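Local coordinates for reticulocyte binding protein (Streptococcus agalactiae COH1, PDB 3FAW) that probably hydrolyses alpha-1,6-glucosidic linkages in pullulan and branched alpha-glucans as a secreted, cell-wall-anchored pullulanase, at residues Q252-A257 with Q374-I379; E300-L305 with T311-L316; A148-W151 with S157-M160; I236-A241 with K397-E402. All blocks are in the same frame, centred on the assembly; numbering follows the deposited sequence.

Contact 1 of 4, residues Q252-A257 with Q374-I379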
loop_
_atom_site.group_PDB
_atom_site.type_symbol
_atom_site.label_atom_id
_atom_site.label_comp_id
_atom_site.label_asym_id
_atom_site.label_seq_id
_atom_site.Cartn_x
_atom_site.Cartn_y
_atom_site.Cartn_z
ATOM N N GLN A 252 16.406 20.417 -9.552
ATOM C CA GLN A 252 17.604 19.646 -9.877
ATOM C C GLN A 252 18.468 19.308 -8.655
ATOM O O GLN A 252 19.368 18.470 -8.745
ATOM C CB GLN A 252 18.436 20.388 -10.930
ATOM C CG GLN A 252 17.739 20.502 -12.283
ATOM C CD GLN A 252 17.500 19.146 -12.921
ATOM O OE1 GLN A 252 18.444 18.453 -13.297
ATOM N NE2 GLN A 252 16.234 18.757 -13.035
ATOM N N ASN A 253 18.184 19.944 -7.520
ATOM C CA ASN A 253 18.871 19.629 -6.266
ATOM C C ASN A 253 18.036 18.737 -5.342
ATOM O O ASN A 253 18.307 18.654 -4.144
ATOM C CB ASN A 253 19.293 20.923 -5.541
ATOM C CG ASN A 253 18.114 21.800 -5.163
ATOM O OD1 ASN A 253 17.000 21.608 -5.656
ATOM N ND2 ASN A 253 18.358 22.781 -4.297
ATOM N N LEU A 254 17.025 18.071 -5.904
ATOM C CA LEU A 254 16.170 17.168 -5.139
ATOM C C LEU A 254 17.039 16.159 -4.391
ATOM O O LEU A 254 17.935 15.549 -4.974
ATOM C CB LEU A 254 15.181 16.443 -6.061
ATOM C CG LEU A 254 14.051 15.650 -5.399
ATOM C CD1 LEU A 254 13.034 16.574 -4.730
ATOM C CD2 LEU A 254 13.370 14.746 -6.425
ATOM N N SER A 255 16.778 16.011 -3.094
ATOM C CA SER A 255 17.572 15.140 -2.229
ATOM C C SER A 255 16.648 14.382 -1.299
ATOM O O SER A 255 15.478 14.723 -1.172
ATOM C CB SER A 255 18.555 15.965 -1.393
ATOM O OG SER A 255 19.267 16.899 -2.190
ATOM N N PHE A 256 17.182 13.365 -0.631
ATOM C CA PHE A 256 16.412 12.624 0.367
ATOM C C PHE A 256 16.145 13.471 1.604
ATOM O O PHE A 256 16.773 14.515 1.808
ATOM C CB PHE A 256 17.122 11.324 0.742
ATOM C CG PHE A 256 17.191 10.344 -0.386
ATOM C CD1 PHE A 256 16.045 9.685 -0.814
ATOM C CD2 PHE A 256 18.390 10.098 -1.041
ATOM C CE1 PHE A 256 16.094 8.780 -1.867
ATOM C CE2 PHE A 256 18.449 9.198 -2.099
ATOM C CZ PHE A 256 17.297 8.536 -2.512
ATOM N N ALA A 257 15.206 13.014 2.425
ATOM C CA ALA A 257 14.767 13.782 3.587
ATOM C C ALA A 257 15.897 14.013 4.587
ATOM O O ALA A 257 16.847 13.233 4.658
ATOM C CB ALA A 257 13.602 13.086 4.272
ATOM N N GLN A 374 8.435 18.505 -7.059
ATOM C CA GLN A 374 8.326 19.795 -6.374
ATOM C C GLN A 374 7.631 19.646 -5.023
ATOM O O GLN A 374 8.096 20.190 -4.020
ATOM C CB GLN A 374 7.579 20.812 -7.246
ATOM C CG GLN A 374 7.535 22.237 -6.673
ATOM C CD GLN A 374 8.905 22.893 -6.595
ATOM O OE1 GLN A 374 9.353 23.302 -5.522
ATOM N NE2 GLN A 374 9.576 22.992 -7.732
ATOM N N LEU A 375 6.521 18.912 -5.001
ATOM C CA LEU A 375 5.838 18.581 -3.753
ATOM C C LEU A 375 6.790 17.884 -2.768
ATOM O O LEU A 375 6.805 18.212 -1.586
ATOM C CB LEU A 375 4.625 17.680 -4.026
ATOM C CG LEU A 375 3.921 17.080 -2.802
ATOM C CD1 LEU A 375 3.409 18.184 -1.883
ATOM C CD2 LEU A 375 2.787 16.154 -3.224
ATOM N N ILE A 376 7.577 16.932 -3.266
ATOM C CA ILE A 376 8.502 16.161 -2.424
ATOM C C ILE A 376 9.646 17.041 -1.896
ATOM O O ILE A 376 10.048 16.917 -0.742
ATOM C CB ILE A 376 9.049 14.922 -3.178
ATOM C CG1 ILE A 376 7.937 13.877 -3.336
ATOM C CG2 ILE A 376 10.221 14.307 -2.433
ATOM C CD1 ILE A 376 8.308 12.679 -4.206
ATOM N N HIS A 377 10.135 17.943 -2.743
ATOM C CA HIS A 377 11.119 18.956 -2.343
ATOM C C HIS A 377 10.532 19.898 -1.282
ATOM O O HIS A 377 11.220 20.273 -0.339
ATOM C CB HIS A 377 11.583 19.749 -3.573
ATOM C CG HIS A 377 12.841 20.541 -3.358
ATOM N ND1 HIS A 377 14.058 19.951 -3.087
ATOM C CD2 HIS A 377 13.075 21.875 -3.413
ATOM C CE1 HIS A 377 14.982 20.889 -2.962
ATOM N NE2 HIS A 377 14.412 22.065 -3.161
ATOM N N ASP A 378 9.259 20.263 -1.438
ATOM C CA ASP A 378 8.546 21.091 -0.448
ATOM C C ASP A 378 8.316 20.343 0.880
ATOM O O ASP A 378 8.340 20.948 1.945
ATOM C CB ASP A 378 7.203 21.584 -1.010
ATOM C CG ASP A 378 7.357 22.476 -2.247
ATOM O OD1 ASP A 378 8.496 22.867 -2.586
ATOM O OD2 ASP A 378 6.328 22.778 -2.891
ATOM N N ILE A 379 8.094 19.034 0.816
ATOM C CA ILE A 379 8.009 18.205 2.027
ATOM C C ILE A 379 9.364 18.159 2.746
ATOM O O ILE A 379 9.438 18.360 3.960
ATOM C CB ILE A 379 7.534 16.765 1.702
ATOM C CG1 ILE A 379 6.065 16.774 1.256
ATOM C CG2 ILE A 379 7.691 15.854 2.918
ATOM C CD1 ILE A 379 5.541 15.423 0.748
HETATM O O HOH W 1 15.619 24.509 -3.225
HETATM O O HOH W 2 14.673 17.733 -1.676
#
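Where the loop 252-257 runs beside helix 367-381, Leu254 and His377 bring their backbones closest, with CA atoms 6.0 Å apart. Their two side chains pass alongside each other, running opposite ways: the methyl CD1 of Leu254 rests against CB of His377 at 3.7 Å, and the same methyl reaches CG2 of Ile376, one residue earlier on the helix. The imidazole points from the helix into the loop because CG of His377 stands anti to the backbone N (chi1 -164°). There it meets Asn253; the two side chains run nearly perpendicular, with amide and ring planes 42° apart and OD1 of Asn253 3.4 Å from CE1 of His377.

No direct hydrogen bond joins the segments; two waters do the polar work, one at each ring nitrogen. A water lying in the ring plane at its edge is 2.7 Å from NE2 of His377 and takes a weak bond from ND2 of Asn253. The second water is 2.7 Å from ND1 of His377 and accepts the backbone N-H of Ser255. With both nitrogens engaged, the rotation of the ring is probably well defined. On the loop side, OG of Ser255 donates to the carbonyl O of Asn253 at 2.8 Å, a bond that spans Leu254 within the loop.

The loop leads from strand 241-242 to the first barrel strand, 269-273, and Ala257 N bonds to Asp452 just ahead of strand 453-456. Leu254 also touches Lys450, while Leu375 touches helix 295-298 and Ile379 touches Leu302 of helix 302-308.

Contact 2 of 4, residues E300-L305 with T311-L316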
loop_
_atom_site.group_PDB
_atom_site.type_symbol
_atom_site.label_atom_id
_atom_site.label_comp_id
_atom_site.label_asym_id
_atom_site.label_seq_id
_atom_site.Cartn_x
_atom_site.Cartn_y
_atom_site.Cartn_z
ATOM N N GLU A 300 0.568 23.541 -0.536
ATOM C CA GLU A 300 0.019 24.720 0.138
ATOM C C GLU A 300 -0.518 24.425 1.546
ATOM O O GLU A 300 -0.862 25.354 2.279
ATOM C CB GLU A 300 -1.101 25.350 -0.700
ATOM C CG GLU A 300 -0.695 25.737 -2.120
ATOM C CD GLU A 300 -1.782 26.510 -2.852
ATOM O OE1 GLU A 300 -2.157 27.615 -2.392
ATOM O OE2 GLU A 300 -2.260 26.021 -3.893
ATOM N N LYS A 301 -0.599 23.143 1.910
ATOM C CA LYS A 301 -1.094 22.723 3.224
ATOM C C LYS A 301 -0.081 21.911 4.045
ATOM O O LYS A 301 -0.453 21.261 5.025
ATOM C CB LYS A 301 -2.391 21.918 3.037
ATOM C CG LYS A 301 -3.582 22.765 2.603
ATOM C CD LYS A 301 -3.860 23.857 3.635
ATOM C CE LYS A 301 -5.248 24.426 3.538
ATOM N NZ LYS A 301 -5.504 25.315 4.702
ATOM N N LEU A 302 1.195 21.969 3.661
ATOM C CA LEU A 302 2.261 21.244 4.369
ATOM C C LEU A 302 2.633 21.869 5.715
ATOM O O LEU A 302 3.107 21.166 6.611
ATOM C CB LEU A 302 3.520 21.128 3.497
ATOM C CG LEU A 302 3.413 20.296 2.214
ATOM C CD1 LEU A 302 4.714 20.397 1.395
ATOM C CD2 LEU A 302 3.068 18.840 2.509
ATOM N N ASP A 303 2.444 23.180 5.846
ATOM C CA ASP A 303 2.679 23.876 7.116
ATOM C C ASP A 303 1.856 23.253 8.251
ATOM O O ASP A 303 2.365 23.058 9.355
ATOM C CB ASP A 303 2.359 25.372 6.985
ATOM C CG ASP A 303 3.479 26.170 6.308
ATOM O OD1 ASP A 303 4.487 25.574 5.866
ATOM O OD2 ASP A 303 3.348 27.413 6.220
ATOM N N TYR A 304 0.597 22.931 7.965
ATOM C CA TYR A 304 -0.274 22.226 8.912
ATOM C C TYR A 304 0.351 20.922 9.411
ATOM O O TYR A 304 0.335 20.634 10.610
ATOM C CB TYR A 304 -1.626 21.916 8.259
ATOM C CG TYR A 304 -2.524 21.007 9.078
ATOM C CD1 TYR A 304 -3.333 21.527 10.089
ATOM C CD2 TYR A 304 -2.568 19.633 8.839
ATOM C CE1 TYR A 304 -4.158 20.704 10.843
ATOM C CE2 TYR A 304 -3.393 18.795 9.595
ATOM C CZ TYR A 304 -4.186 19.343 10.596
ATOM O OH TYR A 304 -5.008 18.544 11.352
ATOM N N LEU A 305 0.884 20.136 8.478
ATOM C CA LEU A 305 1.493 18.849 8.802
ATOM C C LEU A 305 2.850 19.023 9.480
ATOM O O LEU A 305 3.207 18.242 10.361
ATOM C CB LEU A 305 1.627 17.984 7.545
ATOM C CG LEU A 305 0.317 17.541 6.885
ATOM C CD1 LEU A 305 0.600 16.779 5.597
ATOM C CD2 LEU A 305 -0.519 16.690 7.828
ATOM N N THR A 311 6.548 12.772 10.938
ATOM C CA THR A 311 7.861 12.696 10.287
ATOM C C THR A 311 7.728 12.360 8.800
ATOM O O THR A 311 8.468 12.898 7.971
ATOM C CB THR A 311 8.769 11.640 10.954
ATOM O OG1 THR A 311 8.216 10.327 10.771
ATOM C CG2 THR A 311 8.926 11.931 12.441
ATOM N N HIS A 312 6.780 11.473 8.483
ATOM C CA HIS A 312 6.570 10.976 7.122
ATOM C C HIS A 312 5.126 11.165 6.645
ATOM O O HIS A 312 4.172 10.855 7.364
ATOM C CB HIS A 312 6.916 9.487 7.044
ATOM C CG HIS A 312 8.375 9.192 7.188
ATOM N ND1 HIS A 312 9.021 9.209 8.405
ATOM C CD2 HIS A 312 9.312 8.853 6.270
ATOM C CE1 HIS A 312 10.294 8.901 8.230
ATOM N NE2 HIS A 312 10.497 8.681 6.942
ATOM N N ILE A 313 4.977 11.666 5.423
ATOM C CA ILE A 313 3.670 11.752 4.773
ATOM C C ILE A 313 3.539 10.588 3.786
ATOM O O ILE A 313 4.320 10.475 2.835
ATOM C CB ILE A 313 3.493 13.097 4.051
ATOM C CG1 ILE A 313 3.658 14.255 5.042
ATOM C CG2 ILE A 313 2.134 13.168 3.372
ATOM C CD1 ILE A 313 3.725 15.629 4.385
ATOM N N GLN A 314 2.577 9.708 4.045
ATOM C CA GLN A 314 2.282 8.585 3.164
ATOM C C GLN A 314 1.170 8.945 2.186
ATOM O O GLN A 314 0.071 9.327 2.600
ATOM C CB GLN A 314 1.878 7.365 3.985
ATOM C CG GLN A 314 1.614 6.111 3.160
ATOM C CD GLN A 314 1.423 4.887 4.028
ATOM O OE1 GLN A 314 2.290 4.541 4.842
ATOM N NE2 GLN A 314 0.278 4.221 3.867
ATOM N N LEU A 315 1.455 8.821 0.891
ATOM C CA LEU A 315 0.475 9.133 -0.145
ATOM C C LEU A 315 -0.137 7.865 -0.725
ATOM O O LEU A 315 0.580 6.948 -1.133
ATOM C CB LEU A 315 1.111 9.947 -1.274
ATOM C CG LEU A 315 1.735 11.286 -0.869
ATOM C CD1 LEU A 315 2.451 11.902 -2.059
ATOM C CD2 LEU A 315 0.688 12.242 -0.307
ATOM N N LEU A 316 -1.465 7.826 -0.770
ATOM C CA LEU A 316 -2.180 6.772 -1.489
ATOM C C LEU A 316 -1.709 6.743 -2.952
ATOM O O LEU A 316 -1.146 7.729 -3.434
ATOM C CB LEU A 316 -3.706 6.966 -1.374
ATOM C CG LEU A 316 -4.329 6.322 -0.123
ATOM C CD1 LEU A 316 -4.031 7.152 1.132
ATOM C CD2 LEU A 316 -5.832 6.088 -0.282
#
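Apolar contact alone joins Leu302 and Leu305 to Ile313, and the closest approaches are both made by one methyl. CD1 of Ile313 receives CD1 of Leu305 at 3.5 Å and CD2 of Leu302 at 3.8 Å, so one strand residue meets two leucines that lie three positions apart, on the same side of the helix. Both leucines come in at a slant to the isoleucine. The reach of Ile313 comes from its extended longer branch: CG1 is anti to the carbonyl carbon (chi1 -58°) and CD1 continues outward with chi2 at 171°, which carries the methyl to the helix while the backbones stay 8.4 Å apart at the CA atoms of Leu305 and Ile313.

Polar bonding lies around this hydrophobic seam. Backbone bonds from Ile313 to Gly385 and from His312 to Val269 and Tyr271 hold strand 312-315 between its barrel neighbours, and Asp303 forms a salt bridge with Arg382. OG1 of Thr311 approaches the edge of the His312 ring in its plane, hydrogen-bonded to ND1 at 2.7 Å.

Within the TIM barrel, then, helix and strand meet through buried hydrocarbon, which suggests that this contact depends on shape fit and the exclusion of water, with no directional bond across it.

Contact 3 of 4, residues A148-W151 with S157-M160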
loop_
_atom_site.group_PDB
_atom_site.type_symbol
_atom_site.label_atom_id
_atom_site.label_comp_id
_atom_site.label_asym_id
_atom_site.label_seq_id
_atom_site.Cartn_x
_atom_site.Cartn_y
_atom_site.Cartn_z
ATOM N N ALA A 148 14.778 2.467 -27.586
ATOM C CA ALA A 148 13.645 1.736 -27.013
ATOM C C ALA A 148 13.936 0.239 -26.883
ATOM O O ALA A 148 14.611 -0.348 -27.725
ATOM C CB ALA A 148 12.405 1.953 -27.865
ATOM N N SER A 149 13.406 -0.363 -25.821
ATOM C CA SER A 149 13.562 -1.795 -25.552
ATOM C C SER A 149 12.287 -2.356 -24.930
ATOM O O SER A 149 11.729 -1.750 -24.014
ATOM C CB SER A 149 14.744 -2.042 -24.612
ATOM O OG SER A 149 15.974 -2.029 -25.317
ATOM N N LEU A 150 11.837 -3.503 -25.439
ATOM C CA LEU A 150 10.667 -4.218 -24.909
ATOM C C LEU A 150 10.960 -5.721 -24.844
ATOM O O LEU A 150 11.344 -6.324 -25.850
ATOM C CB LEU A 150 9.439 -3.988 -25.796
ATOM C CG LEU A 150 8.144 -4.663 -25.317
ATOM C CD1 LEU A 150 7.533 -3.883 -24.152
ATOM C CD2 LEU A 150 7.142 -4.818 -26.450
ATOM N N TRP A 151 10.767 -6.319 -23.671
ATOM C CA TRP A 151 10.979 -7.758 -23.483
ATOM C C TRP A 151 9.715 -8.530 -23.873
ATOM O O TRP A 151 8.640 -8.279 -23.328
ATOM C CB TRP A 151 11.367 -8.048 -22.027
ATOM C CG TRP A 151 11.679 -9.485 -21.735
ATOM C CD1 TRP A 151 12.880 -10.115 -21.897
ATOM C CD2 TRP A 151 10.777 -10.469 -21.215
ATOM N NE1 TRP A 151 12.777 -11.432 -21.514
ATOM C CE2 TRP A 151 11.497 -11.675 -21.094
ATOM C CE3 TRP A 151 9.425 -10.448 -20.847
ATOM C CZ2 TRP A 151 10.912 -12.855 -20.616
ATOM C CZ3 TRP A 151 8.844 -11.617 -20.369
ATOM C CH2 TRP A 151 9.587 -12.806 -20.259
ATOM N N SER A 157 6.663 -10.630 -34.170
ATOM C CA SER A 157 7.083 -9.285 -34.542
ATOM C C SER A 157 6.555 -8.268 -33.540
ATOM O O SER A 157 5.514 -8.483 -32.914
ATOM C CB SER A 157 6.574 -8.944 -35.942
ATOM O OG SER A 157 5.155 -8.898 -35.965
ATOM N N VAL A 158 7.285 -7.169 -33.391
ATOM C CA VAL A 158 6.877 -6.067 -32.530
ATOM C C VAL A 158 7.049 -4.768 -33.314
ATOM O O VAL A 158 8.105 -4.525 -33.904
ATOM C CB VAL A 158 7.688 -6.035 -31.214
ATOM C CG1 VAL A 158 7.311 -4.824 -30.369
ATOM C CG2 VAL A 158 7.460 -7.321 -30.417
ATOM N N THR A 159 5.991 -3.959 -33.336
ATOM C CA THR A 159 5.979 -2.684 -34.048
ATOM C C THR A 159 5.567 -1.569 -33.096
ATOM O O THR A 159 4.602 -1.720 -32.351
ATOM C CB THR A 159 4.977 -2.728 -35.219
ATOM O OG1 THR A 159 5.316 -3.807 -36.101
ATOM C CG2 THR A 159 4.976 -1.416 -35.990
ATOM N N MET A 160 6.302 -0.457 -33.117
ATOM C CA MET A 160 5.927 0.725 -32.348
ATOM C C MET A 160 5.018 1.622 -33.187
ATOM O O MET A 160 5.302 1.890 -34.353
ATOM C CB MET A 160 7.162 1.513 -31.907
ATOM C CG MET A 160 6.854 2.620 -30.903
ATOM S SD MET A 160 8.212 3.776 -30.636
ATOM C CE MET A 160 9.274 2.846 -29.525
#
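Ala148 turns its CB toward Met160 across the interior of a beta-sandwich domain, the immunoglobulin-like fold expected of a family 48 carbohydrate-binding module. Strands 146-151 and 157-164 are not hydrogen-bonded to each other here. Their CA atoms stand 9.4 Å apart at Ala148 and Met160 and 8.7 Å apart at Leu150 and Val158, a separation bridged by side chains. Because Ala148 is so short, Met160 supplies nearly all the reach: its chain leaves the strand extended and then bends at the last torsion (chi3 -79°), bringing the methyl CE to within 3.7 Å of CB of Ala148.

Ser149, next along the strand, turns away from this interior, and its OG bonds to Gln186 on the neighbouring strand 184-189. Leu150 faces inward again and crosses Val158. Tyr205 adds to the same interior, touching Ala148, Leu150 and Met160, while Trp185 lies against Val158. Trp151 turns from this interior and is buried against other parts of the chain, where its ring meets Tyr408 and its NE1 bonds to the carbonyl of Tyr129.

The second bridge of the pair of strands is correspondingly simple, a single methyl meeting a single methyl, CD2 of Leu150 against CG1 of Val158 at 3.9 Å.

Contact 4 of 4, residues I236-A241 with K397-E402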
loop_
_atom_site.group_PDB
_atom_site.type_symbol
_atom_site.label_atom_id
_atom_site.label_comp_id
_atom_site.label_asym_id
_atom_site.label_seq_id
_atom_site.Cartn_x
_atom_site.Cartn_y
_atom_site.Cartn_z
ATOM N N ILE A 236 -7.676 -0.364 -28.836
ATOM C CA ILE A 236 -6.818 0.308 -27.861
ATOM C C ILE A 236 -7.527 0.310 -26.505
ATOM O O ILE A 236 -8.566 0.947 -26.343
ATOM C CB ILE A 236 -6.480 1.744 -28.311
ATOM C CG1 ILE A 236 -5.551 1.705 -29.531
ATOM C CG2 ILE A 236 -5.830 2.522 -27.180
ATOM C CD1 ILE A 236 -5.461 3.021 -30.288
ATOM N N LYS A 237 -6.959 -0.417 -25.544
ATOM C CA LYS A 237 -7.596 -0.630 -24.237
ATOM C C LYS A 237 -6.670 -0.305 -23.064
ATOM O O LYS A 237 -6.861 -0.793 -21.944
ATOM C CB LYS A 237 -8.133 -2.067 -24.135
ATOM C CG LYS A 237 -7.245 -3.156 -24.728
ATOM C CD LYS A 237 -7.889 -4.533 -24.521
ATOM C CE LYS A 237 -7.349 -5.580 -25.475
ATOM N NZ LYS A 237 -5.938 -5.958 -25.203
ATOM N N THR A 238 -5.675 0.533 -23.334
ATOM C CA THR A 238 -4.753 1.014 -22.317
ATOM C C THR A 238 -4.440 2.476 -22.588
ATOM O O THR A 238 -4.727 3.002 -23.667
ATOM C CB THR A 238 -3.411 0.231 -22.325
ATOM O OG1 THR A 238 -2.687 0.514 -23.532
ATOM C CG2 THR A 238 -3.649 -1.263 -22.209
ATOM N N ALA A 239 -3.842 3.128 -21.600
ATOM C CA ALA A 239 -3.248 4.441 -21.808
ATOM C C ALA A 239 -2.064 4.276 -22.759
ATOM O O ALA A 239 -1.593 3.157 -22.994
ATOM C CB ALA A 239 -2.798 5.045 -20.480
ATOM N N LYS A 240 -1.599 5.387 -23.319
ATOM C CA LYS A 240 -0.452 5.371 -24.212
ATOM C C LYS A 240 0.779 5.868 -23.459
ATOM O O LYS A 240 0.695 6.819 -22.677
ATOM C CB LYS A 240 -0.721 6.245 -25.442
ATOM C CG LYS A 240 -1.934 5.827 -26.257
ATOM C CD LYS A 240 -2.122 6.730 -27.473
ATOM C CE LYS A 240 -3.418 6.425 -28.216
ATOM N NZ LYS A 240 -4.624 6.935 -27.482
ATOM N N ALA A 241 1.918 5.220 -23.686
ATOM C CA ALA A 241 3.175 5.656 -23.070
ATOM C C ALA A 241 3.630 6.990 -23.665
ATOM O O ALA A 241 3.178 7.381 -24.739
ATOM C CB ALA A 241 4.251 4.598 -23.243
ATOM N N LYS A 397 -6.209 -4.893 -15.037
ATOM C CA LYS A 397 -6.679 -5.777 -16.098
ATOM C C LYS A 397 -5.607 -6.803 -16.409
ATOM O O LYS A 397 -4.458 -6.442 -16.636
ATOM C CB LYS A 397 -6.982 -4.976 -17.374
ATOM C CG LYS A 397 -8.096 -3.952 -17.245
ATOM C CD LYS A 397 -9.446 -4.614 -17.034
ATOM C CE LYS A 397 -10.576 -3.609 -17.115
ATOM N NZ LYS A 397 -11.909 -4.261 -16.962
ATOM N N THR A 398 -5.989 -8.080 -16.439
ATOM C CA THR A 398 -5.049 -9.169 -16.712
ATOM C C THR A 398 -4.312 -8.971 -18.041
ATOM O O THR A 398 -3.135 -9.305 -18.155
ATOM C CB THR A 398 -5.774 -10.543 -16.709
ATOM O OG1 THR A 398 -6.387 -10.756 -15.432
ATOM C CG2 THR A 398 -4.809 -11.687 -17.008
ATOM N N TYR A 399 -4.994 -8.403 -19.034
ATOM C CA TYR A 399 -4.394 -8.196 -20.353
ATOM C C TYR A 399 -3.193 -7.225 -20.372
ATOM O O TYR A 399 -2.345 -7.318 -21.257
ATOM C CB TYR A 399 -5.454 -7.806 -21.401
ATOM C CG TYR A 399 -6.172 -6.480 -21.200
ATOM C CD1 TYR A 399 -5.499 -5.263 -21.324
ATOM C CD2 TYR A 399 -7.539 -6.445 -20.940
ATOM C CE1 TYR A 399 -6.163 -4.052 -21.165
ATOM C CE2 TYR A 399 -8.215 -5.241 -20.784
ATOM C CZ TYR A 399 -7.519 -4.046 -20.894
ATOM O OH TYR A 399 -8.186 -2.858 -20.740
ATOM N N LEU A 400 -3.118 -6.315 -19.400
ATOM C CA LEU A 400 -2.030 -5.329 -19.331
ATOM C C LEU A 400 -0.649 -5.947 -19.542
ATOM O O LEU A 400 0.182 -5.397 -20.266
ATOM C CB LEU A 400 -2.055 -4.575 -17.989
ATOM C CG LEU A 400 -3.009 -3.384 -17.919
ATOM C CD1 LEU A 400 -3.304 -2.973 -16.473
ATOM C CD2 LEU A 400 -2.430 -2.208 -18.718
ATOM N N PHE A 401 -0.416 -7.080 -18.881
ATOM C CA PHE A 401 0.823 -7.842 -19.008
ATOM C C PHE A 401 0.643 -9.121 -19.831
ATOM O O PHE A 401 1.572 -9.549 -20.513
ATOM C CB PHE A 401 1.373 -8.187 -17.623
ATOM C CG PHE A 401 2.141 -7.066 -16.978
ATOM C CD1 PHE A 401 3.492 -6.907 -17.225
ATOM C CD2 PHE A 401 1.513 -6.175 -16.121
ATOM C CE1 PHE A 401 4.206 -5.876 -16.634
ATOM C CE2 PHE A 401 2.217 -5.141 -15.533
ATOM C CZ PHE A 401 3.567 -4.994 -15.786
ATOM N N GLU A 402 -0.544 -9.725 -19.781
ATOM C CA GLU A 402 -0.784 -10.992 -20.488
ATOM C C GLU A 402 -0.699 -10.824 -22.004
ATOM O O GLU A 402 -0.261 -11.735 -22.708
ATOM C CB GLU A 402 -2.134 -11.600 -20.099
ATOM C CG GLU A 402 -2.284 -13.094 -20.435
ATOM C CD GLU A 402 -1.427 -14.009 -19.566
ATOM O OE1 GLU A 402 -0.825 -13.533 -18.581
ATOM O OE2 GLU A 402 -1.358 -15.223 -19.865
#
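Lys237 runs at a slant over one face of the Tyr399 ring and bonds to the same tyrosine through its backbone. Its methylene CD sits over the ring centre, 3.7 Å from the centroid and only 12° off the normal, a CH-pi contact. The chain then bends at its last torsion (chi4 69°), which brings NZ back over the face instead of past it. NZ is 4.3 Å from the Tyr399 centroid and 26° off the normal, a cation-pi interaction, while the same ammonium makes a salt bridge to Asp403. The charge is therefore shared between an aromatic face and a carboxylate, which probably favours its remaining protonated. On the opposite face of the ring, CB of Lys397 lies nearer the rim, so the tyrosine is held between two lysine chains.

The hydroxyl end is tied to the same residue, Lys237. OH of Tyr399 donates to the carbonyl O of Lys237 at 2.7 Å, in the carbonyl plane and on a lone pair. Thr238 approaches differently: its methyl CG2 comes to the ring edge, 3.9 Å from CE1 of Tyr399, and also meets CD2 of Leu400 at 3.8 Å. The hydroxyl of Thr238 turns back instead to its own loop, where OG1 donates to the carbonyl O of Ala239 at 2.9 Å.

Thr238 and Ile236 also touch Leu204 of the carbohydrate-binding module, while helix 399-402 follows barrel strand 385-390. Tyr399, with a hydrogen bond at its hydroxyl and a cation-pi contact on its face, thus joins the loop beside the beta-sandwich to the TIM barrel, consistent with a domain interface.

In the fold
From the N terminus, contact 3 comes first and closes a short connection between two strands of the carbohydrate-binding module; it is complete before any other opens. Contact 4 opens next, in the loop leading into strand 241-242, which pairs with strand 202-209 of the same sheet, and closes a long loop only at residues 397-402 in the catalytic domain. Contact 1 is nested inside that loop, and contact 2 is nested inside contact 1, so nothing crosses. Contacts 1 and 2 touch: Leu302 packs on helix 367-381, and Ile379 reaches Ile313, making one continuous flank of the TIM barrel. Contact 4, about 8 Å from contact 3 at nearest atoms, ties the module to that barrel.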